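Local structure of peptidase, M20/M25/M40 family (4EWT) at residues A[22-27]-A[104-109]. The protein is a putative metal-dependent amidohydrolase of the M20 peptidase family that binds two manganese ions and probably cleaves N-acyl groups from amino acids. Residues are numbered along the deposited sequence; the frame is centred on the assembly and turned at random.
Sequences YLHQHP and GHDAHT. With MN (manganese (II) ion), chain F.
Leu23 lies over the first turn of helix 105-120, its CD1 3.7 Å from Thr109 CG2 and equally near the backbone O of Asp106. This is helix-helix packing in the metal-bearing catalytic domain of an M20 hydrolase: the last turn of helix 13-25 meets the turn that follows the manganese ligand Cys103. The closest backbone approach is between Leu23 CA and Asp106 CA, 5.5 Å apart. The Leu23 and Thr109 side chains cross at about a right angle, and both also touch helix 34-43, so three helices share this apolar patch.

Beside it the contact turns polar. His24 swings its ring away from its own backbone N (chi1 -165°), which brings ND1 to Asp106 OD2 at 2.8 Å in a bent hydrogen bond of 145°. The oxygen lies close to the imidazole plane, yet the nitrogen approaches from above the carboxylate plane, the two planes being 38° apart. Water 1 donates to Asp106 OD1 at 2.7 Å and accepts a weak bond from ND1, so it bridges the same pair. Arg20 forms a salt bridge to OD2, and Glu86 is hydrogen-bonded to His24 NE2; with both ring nitrogens engaged, the rotation of the imidazole is fixed, and the flanking carboxylates would probably favour its protonated form.

The residue just before Asp106, His105, binds manganese through NE2, together with Cys103, His164 and two waters. Its backbone O accepts from Thr109 N and, on the opposite face of the carbonyl plane, from Thr109 OG1 at 2.9 Å.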
# COMPACT_ATOMS: atom_id res chain seq x y z
N TYR A 22 34.39 -6.91 -39.39
CA TYR A 22 34.40 -5.57 -39.95
C TYR A 22 33.18 -4.75 -39.48
O TYR A 22 33.32 -3.59 -39.10
CB TYR A 22 34.47 -5.58 -41.48
CG TYR A 22 34.41 -4.18 -42.05
CD1 TYR A 22 35.56 -3.42 -42.21
CD2 TYR A 22 33.18 -3.60 -42.39
CE1 TYR A 22 35.50 -2.12 -42.71
CE2 TYR A 22 33.11 -2.31 -42.88
CZ TYR A 22 34.27 -1.57 -43.04
OH TYR A 22 34.19 -0.29 -43.54
N LEU A 23 32.00 -5.36 -39.53
CA LEU A 23 30.77 -4.68 -39.12
C LEU A 23 30.71 -4.43 -37.61
O LEU A 23 30.18 -3.41 -37.16
CB LEU A 23 29.53 -5.46 -39.56
CG LEU A 23 29.23 -5.55 -41.05
CD1 LEU A 23 28.17 -6.62 -41.28
CD2 LEU A 23 28.78 -4.21 -41.60
N HIS A 24 31.25 -5.38 -36.85
CA HIS A 24 31.36 -5.26 -35.40
C HIS A 24 32.22 -4.06 -35.01
O HIS A 24 31.94 -3.37 -34.02
CB HIS A 24 31.95 -6.55 -34.81
CG HIS A 24 31.76 -6.67 -33.33
ND1 HIS A 24 30.61 -7.18 -32.77
CD2 HIS A 24 32.56 -6.34 -32.29
CE1 HIS A 24 30.71 -7.16 -31.45
NE2 HIS A 24 31.89 -6.66 -31.14
N GLN A 25 33.26 -3.82 -35.81
CA GLN A 25 34.21 -2.71 -35.62
C GLN A 25 33.63 -1.34 -35.94
O GLN A 25 34.08 -0.33 -35.40
CB GLN A 25 35.46 -2.93 -36.50
CG GLN A 25 36.73 -3.22 -35.70
CD GLN A 25 37.98 -3.33 -36.56
OE1 GLN A 25 38.02 -2.88 -37.71
NE2 GLN A 25 39.02 -3.92 -35.99
N HIS A 26 32.64 -1.31 -36.84
CA HIS A 26 32.06 -0.05 -37.30
C HIS A 26 30.56 0.03 -37.04
O HIS A 26 29.79 0.27 -37.97
CB HIS A 26 32.34 0.17 -38.80
CG HIS A 26 33.76 0.55 -39.11
ND1 HIS A 26 34.64 -0.32 -39.73
CD2 HIS A 26 34.45 1.69 -38.90
CE1 HIS A 26 35.81 0.28 -39.89
NE2 HIS A 26 35.72 1.51 -39.39
N PRO A 27 30.14 -0.15 -35.77
CA PRO A 27 28.70 -0.13 -35.48
C PRO A 27 28.13 1.28 -35.54
O PRO A 27 28.83 2.25 -35.24
CB PRO A 27 28.63 -0.67 -34.05
CG PRO A 27 29.90 -0.20 -33.42
CD PRO A 27 30.94 -0.24 -34.52
N GLY A 104 24.07 -8.83 -31.84
CA GLY A 104 24.45 -9.78 -32.89
C GLY A 104 23.94 -9.40 -34.27
O GLY A 104 23.91 -10.24 -35.17
N HIS A 105 23.53 -8.15 -34.44
CA HIS A 105 23.04 -7.64 -35.72
C HIS A 105 24.14 -7.64 -36.79
O HIS A 105 23.86 -7.80 -37.98
CB HIS A 105 22.44 -6.24 -35.57
CG HIS A 105 21.17 -6.20 -34.77
ND1 HIS A 105 20.39 -5.06 -34.69
CD2 HIS A 105 20.55 -7.14 -34.02
CE1 HIS A 105 19.34 -5.31 -33.93
NE2 HIS A 105 19.42 -6.55 -33.51
N ASP A 106 25.39 -7.45 -36.37
CA ASP A 106 26.54 -7.61 -37.25
C ASP A 106 26.61 -9.05 -37.78
O ASP A 106 26.87 -9.27 -38.97
CB ASP A 106 27.84 -7.22 -36.54
CG ASP A 106 28.05 -7.99 -35.24
OD1 ASP A 106 27.05 -8.35 -34.56
OD2 ASP A 106 29.22 -8.24 -34.90
N ALA A 107 26.37 -10.02 -36.89
CA ALA A 107 26.35 -11.43 -37.27
C ALA A 107 25.16 -11.76 -38.16
O ALA A 107 25.29 -12.51 -39.11
CB ALA A 107 26.38 -12.32 -36.05
N HIS A 108 23.99 -11.19 -37.87
CA HIS A 108 22.85 -11.36 -38.75
C HIS A 108 23.14 -10.87 -40.18
O HIS A 108 22.83 -11.55 -41.16
CB HIS A 108 21.60 -10.69 -38.20
CG HIS A 108 21.20 -11.17 -36.84
ND1 HIS A 108 20.46 -10.40 -35.97
CD2 HIS A 108 21.46 -12.33 -36.19
CE1 HIS A 108 20.27 -11.06 -34.85
NE2 HIS A 108 20.87 -12.23 -34.95
N THR A 109 23.75 -9.69 -40.28
CA THR A 109 24.08 -9.11 -41.58
C THR A 109 25.13 -9.96 -42.31
O THR A 109 25.00 -10.24 -43.50
CB THR A 109 24.53 -7.65 -41.40
OG1 THR A 109 23.50 -6.94 -40.70
CG2 THR A 109 24.78 -6.96 -42.74
MN MN F . 18.38 -7.87 -31.95
O HOH W 1 27.97 -8.85 -32.11
O HOH W 2 16.76 -6.35 -30.86
O HOH W 3 16.89 -7.97 -33.64